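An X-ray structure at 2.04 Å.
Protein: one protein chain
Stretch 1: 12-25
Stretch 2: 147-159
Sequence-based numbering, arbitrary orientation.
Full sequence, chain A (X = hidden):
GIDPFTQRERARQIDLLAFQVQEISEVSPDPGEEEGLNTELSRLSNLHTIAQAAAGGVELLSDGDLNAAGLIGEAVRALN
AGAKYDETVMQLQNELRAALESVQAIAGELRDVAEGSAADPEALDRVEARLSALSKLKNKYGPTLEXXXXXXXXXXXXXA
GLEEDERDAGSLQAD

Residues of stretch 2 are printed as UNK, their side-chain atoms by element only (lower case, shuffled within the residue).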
# COMPACT_ATOMS: atom_id res chain seq x y z
N ARG A 12 -29.02 -59.49 23.27
CA ARG A 12 -28.55 -58.12 23.12
C ARG A 12 -27.03 -58.04 23.20
O ARG A 12 -26.40 -57.26 22.49
CB ARG A 12 -29.22 -57.18 24.14
CG ARG A 12 -30.74 -57.04 23.95
CD ARG A 12 -31.32 -55.87 24.73
NE ARG A 12 -30.96 -55.89 26.14
CZ ARG A 12 -31.66 -56.49 27.09
NH1 ARG A 12 -32.80 -57.13 26.80
NH2 ARG A 12 -31.24 -56.46 28.35
N GLN A 13 -26.43 -58.86 24.06
CA GLN A 13 -24.98 -58.86 24.19
C GLN A 13 -24.32 -59.36 22.91
O GLN A 13 -23.28 -58.86 22.50
CB GLN A 13 -24.54 -59.69 25.40
CG GLN A 13 -23.03 -59.66 25.64
CD GLN A 13 -22.55 -58.32 26.17
OE1 GLN A 13 -21.35 -58.11 26.34
NE2 GLN A 13 -23.48 -57.42 26.43
N ILE A 14 -24.94 -60.36 22.28
CA ILE A 14 -24.46 -60.85 20.99
C ILE A 14 -24.44 -59.75 19.93
O ILE A 14 -23.47 -59.63 19.18
CB ILE A 14 -25.31 -62.05 20.49
CG1 ILE A 14 -25.02 -63.28 21.35
CG2 ILE A 14 -25.02 -62.34 19.01
CD1 ILE A 14 -25.91 -64.48 21.05
N ASP A 15 -25.50 -58.94 19.86
CA ASP A 15 -25.56 -57.83 18.91
C ASP A 15 -24.50 -56.78 19.21
O ASP A 15 -23.87 -56.24 18.30
CB ASP A 15 -26.94 -57.16 18.94
CG ASP A 15 -28.01 -57.98 18.23
OD1 ASP A 15 -27.65 -58.85 17.41
OD2 ASP A 15 -29.21 -57.74 18.49
N LEU A 16 -24.33 -56.46 20.49
CA LEU A 16 -23.32 -55.50 20.92
C LEU A 16 -21.93 -55.90 20.45
O LEU A 16 -21.22 -55.12 19.82
CB LEU A 16 -23.34 -55.41 22.45
CG LEU A 16 -22.23 -54.60 23.14
CD1 LEU A 16 -22.20 -53.17 22.62
CD2 LEU A 16 -22.44 -54.61 24.65
N LEU A 17 -21.54 -57.13 20.75
CA LEU A 17 -20.19 -57.60 20.45
C LEU A 17 -19.97 -57.71 18.94
O LEU A 17 -18.92 -57.32 18.42
CB LEU A 17 -19.93 -58.94 21.13
CG LEU A 17 -20.00 -58.92 22.66
CD1 LEU A 17 -20.13 -60.35 23.21
CD2 LEU A 17 -18.80 -58.20 23.26
N ALA A 18 -20.97 -58.25 18.24
CA ALA A 18 -20.87 -58.38 16.79
C ALA A 18 -20.62 -57.02 16.15
O ALA A 18 -19.83 -56.89 15.22
CB ALA A 18 -22.12 -59.02 16.22
N PHE A 19 -21.31 -56.00 16.65
CA PHE A 19 -21.19 -54.64 16.13
C PHE A 19 -19.80 -54.06 16.40
O PHE A 19 -19.21 -53.39 15.55
CB PHE A 19 -22.26 -53.73 16.76
CG PHE A 19 -22.05 -52.26 16.50
CD1 PHE A 19 -21.18 -51.53 17.29
CD2 PHE A 19 -22.71 -51.63 15.45
CE1 PHE A 19 -20.98 -50.18 17.05
CE2 PHE A 19 -22.51 -50.28 15.21
CZ PHE A 19 -21.64 -49.55 16.01
N GLN A 20 -19.29 -54.31 17.60
CA GLN A 20 -17.97 -53.83 17.96
C GLN A 20 -16.87 -54.50 17.14
O GLN A 20 -15.94 -53.83 16.67
CB GLN A 20 -17.74 -54.01 19.46
CG GLN A 20 -18.51 -53.00 20.30
CD GLN A 20 -18.51 -53.32 21.78
OE1 GLN A 20 -18.16 -54.43 22.19
NE2 GLN A 20 -18.91 -52.35 22.60
N VAL A 21 -16.99 -55.80 16.94
CA VAL A 21 -16.05 -56.56 16.12
C VAL A 21 -16.05 -56.08 14.67
O VAL A 21 -14.99 -55.89 14.07
CB VAL A 21 -16.36 -58.08 16.17
CG1 VAL A 21 -15.62 -58.83 15.07
CG2 VAL A 21 -16.03 -58.64 17.55
N GLN A 22 -17.24 -55.89 14.12
CA GLN A 22 -17.38 -55.37 12.77
C GLN A 22 -16.73 -53.99 12.64
O GLN A 22 -15.99 -53.74 11.69
CB GLN A 22 -18.86 -55.29 12.37
CG GLN A 22 -19.10 -54.86 10.93
CD GLN A 22 -20.58 -54.82 10.57
OE1 GLN A 22 -21.45 -54.77 11.44
NE2 GLN A 22 -20.87 -54.86 9.27
N GLU A 23 -17.01 -53.10 13.59
CA GLU A 23 -16.48 -51.74 13.53
C GLU A 23 -14.96 -51.73 13.45
O GLU A 23 -14.37 -51.04 12.61
CB GLU A 23 -16.93 -50.89 14.73
CG GLU A 23 -16.43 -49.45 14.64
CD GLU A 23 -16.91 -48.56 15.78
OE1 GLU A 23 -17.21 -49.09 16.88
OE2 GLU A 23 -16.99 -47.33 15.58
N ILE A 24 -14.32 -52.48 14.34
CA ILE A 24 -12.87 -52.59 14.37
C ILE A 24 -12.30 -53.25 13.11
O ILE A 24 -11.27 -52.83 12.58
CB ILE A 24 -12.43 -53.37 15.63
CG1 ILE A 24 -12.68 -52.53 16.88
CG2 ILE A 24 -10.96 -53.80 15.53
CD1 ILE A 24 -12.63 -53.32 18.19
N SER A 25 -12.98 -54.28 12.62
CA SER A 25 -12.46 -55.05 11.50
C SER A 25 -12.54 -54.26 10.20
O SER A 25 -11.69 -54.39 9.32
CB SER A 25 -13.21 -56.38 11.37
OG SER A 25 -13.14 -57.10 12.59
N UNK A 147 -4.36 -51.65 22.22
CA UNK A 147 -5.53 -51.88 23.07
C UNK A 147 -6.76 -52.15 22.22
O UNK A 147 -7.58 -53.02 22.56
c UNK A 147 -5.79 -50.68 23.99
o UNK A 147 -4.10 -49.42 25.08
c UNK A 147 -4.72 -50.51 25.05
o UNK A 147 -4.48 -51.45 25.84
N UNK A 148 -6.91 -51.41 21.13
CA UNK A 148 -8.06 -51.57 20.24
C UNK A 148 -8.10 -52.97 19.63
O UNK A 148 -9.15 -53.60 19.55
c UNK A 148 -7.98 -49.11 19.65
c UNK A 148 -8.04 -50.54 19.10
c UNK A 148 -9.25 -50.71 18.20
N UNK A 149 -6.94 -53.44 19.18
CA UNK A 149 -6.86 -54.76 18.57
C UNK A 149 -7.18 -55.83 19.61
O UNK A 149 -7.95 -56.77 19.34
c UNK A 149 -5.28 -56.49 17.61
c UNK A 149 -5.46 -55.01 17.95
c UNK A 149 -5.27 -54.13 16.72
N UNK A 150 -6.61 -55.68 20.80
CA UNK A 150 -6.90 -56.59 21.91
C UNK A 150 -8.39 -56.59 22.24
O UNK A 150 -9.00 -57.66 22.43
o UNK A 150 -5.25 -58.82 23.39
o UNK A 150 -6.43 -59.24 25.19
c UNK A 150 -6.07 -56.20 23.14
c UNK A 150 -6.40 -56.99 24.40
c UNK A 150 -6.00 -58.45 24.32
N UNK A 151 -8.99 -55.41 22.31
CA UNK A 151 -10.42 -55.29 22.60
C UNK A 151 -11.24 -56.12 21.62
O UNK A 151 -12.16 -56.83 22.02
c UNK A 151 -10.89 -53.82 22.58
c UNK A 151 -12.34 -53.63 22.99
c UNK A 151 -13.37 -54.04 22.15
c UNK A 151 -15.01 -53.30 23.75
c UNK A 151 -12.66 -53.07 24.21
c UNK A 151 -14.70 -53.87 22.53
c UNK A 151 -13.98 -52.89 24.59
N UNK A 152 -10.89 -56.05 20.34
CA UNK A 152 -11.60 -56.80 19.32
C UNK A 152 -11.42 -58.31 19.42
O UNK A 152 -12.35 -59.08 19.15
N UNK A 153 -10.21 -58.74 19.78
CA UNK A 153 -9.93 -60.16 19.97
C UNK A 153 -10.76 -60.74 21.11
O UNK A 153 -11.35 -61.81 20.98
c UNK A 153 -8.44 -60.38 20.23
N UNK A 154 -10.80 -60.03 22.23
CA UNK A 154 -11.59 -60.46 23.37
C UNK A 154 -13.07 -60.45 23.02
O UNK A 154 -13.82 -61.34 23.43
c UNK A 154 -9.75 -58.97 26.41
c UNK A 154 -11.34 -59.54 24.56
c UNK A 154 -9.90 -59.45 24.98
o UNK A 154 -10.69 -59.08 27.20
n UNK A 154 -8.58 -58.42 26.74
N UNK A 155 -13.49 -59.44 22.28
CA UNK A 155 -14.91 -59.33 21.92
C UNK A 155 -15.33 -60.51 21.05
O UNK A 155 -16.41 -61.07 21.25
c UNK A 155 -15.19 -58.01 21.21
N UNK A 156 -14.47 -60.87 20.10
CA UNK A 156 -14.76 -61.97 19.19
C UNK A 156 -14.86 -63.30 19.93
O UNK A 156 -15.73 -64.13 19.64
c UNK A 156 -13.70 -62.06 18.08
N UNK A 157 -13.96 -63.51 20.89
CA UNK A 157 -13.97 -64.72 21.69
C UNK A 157 -15.23 -64.78 22.55
O UNK A 157 -15.93 -65.79 22.60
o UNK A 157 -11.09 -67.42 24.44
o UNK A 157 -10.67 -65.26 24.44
c UNK A 157 -12.72 -64.80 22.57
c UNK A 157 -12.75 -65.98 23.53
c UNK A 157 -11.41 -66.23 24.19
N UNK A 158 -15.54 -63.68 23.24
CA UNK A 158 -16.73 -63.64 24.07
C UNK A 158 -17.98 -63.92 23.23
O UNK A 158 -18.85 -64.69 23.63
o UNK A 158 -17.31 -59.97 26.14
c UNK A 158 -17.96 -62.23 25.80
c UNK A 158 -16.84 -62.29 24.78
c UNK A 158 -18.18 -60.83 26.35
o UNK A 158 -19.23 -60.61 26.99
N UNK A 159 -18.03 -63.33 22.05
CA UNK A 159 -19.14 -63.53 21.12
C UNK A 159 -19.32 -65.00 20.74
O UNK A 159 -20.45 -65.50 20.67
c UNK A 159 -18.92 -62.68 19.86
c UNK A 159 -19.45 -62.01 17.52
c UNK A 159 -21.31 -62.61 19.09
c UNK A 159 -19.87 -62.89 18.68

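Position 147 carries two carbons, the second holding two oxygens, and its side chain is out of reach of stretch 1: Asp-147, a bystander here. Position 148 has one carbon bearing two more, a fork at CB, pointing sideways; its backbone O lies 3.7 Å from Ile-24 CD1. It is Val-148, and its CG1 sits 4.1 Å from Ile-24 CG1. Position 149 shows the same three-carbon fork but points away, so Val-149 adds little. Position 150 has three carbons ending in two oxygens, out of reach: Glu-150.

Position 151 holds one carbon and then a ring of six carbons with no oxygen, which makes it Phe-151. Its CB leaves sideways, yet the ring comes nearer, with Gln-20 OE1 at its edge, 3.5 Å from Phe-151 CE1, and Ile-24 CD1 4.1 Å from Phe-151 CD1.

Position 152 has no side-chain atoms: Gly-152. Its CA lies 3.8 Å from Ile-24 CD1, and an ideal CB would stand a tight 3.4 Å from that same Ile-24 CD1. Here the backbones come closest, Val-21 CA to Gly-152 CA at 5.5 Å.

Position 153 is a single carbon pointing away, Ala-153. Position 154 has three carbons, the third carrying one oxygen and one nitrogen: Gln-154, whose NE2 donates to Glu-150 OE2 at 2.8 Å, a bond one turn back along its own helix.

Position 155 has one carbon, pointing toward stretch 1, 3.8 Å from Val-21 CG2; it is Ala-155, and its small CB also meets Leu-17 CD2 at 4.2 Å. Position 156, again one carbon, turns sideways, 4.2 Å from Val-21 CG2: Ala-156. Position 157, three carbons ending in two oxygens, is out of reach: Glu-157.

Position 158 has the same composition but points toward stretch 1. This is Glu-158, an extended side chain whose OE1 lies 3.7 Å from Leu-17 CD2. Position 159 has four carbons forked at the second, hence Leu-159; CD1 lies 3.7 Å from Ile-14 CG2, and CD2 4.2 Å from Ala-18 CB.

The rule is size matched to spacing. The helices run roughly antiparallel, at 143°, with axes 9.0 Å apart at closest approach. Leu-17, Val-21 and Ile-24 supply bulk, while Gly-152 and Ala-155 keep the facing surface low. Leu-159 fills one end against Ile-14, Leu-17 and Ala-18; Val-148 and Phe-151 flank Ile-24 at the other. With no clear hydrogen bond across the pair, apolar packing dominates the 608 Å² buried.

Stretch 2 (147-159) DVVEFGAQAAEEL
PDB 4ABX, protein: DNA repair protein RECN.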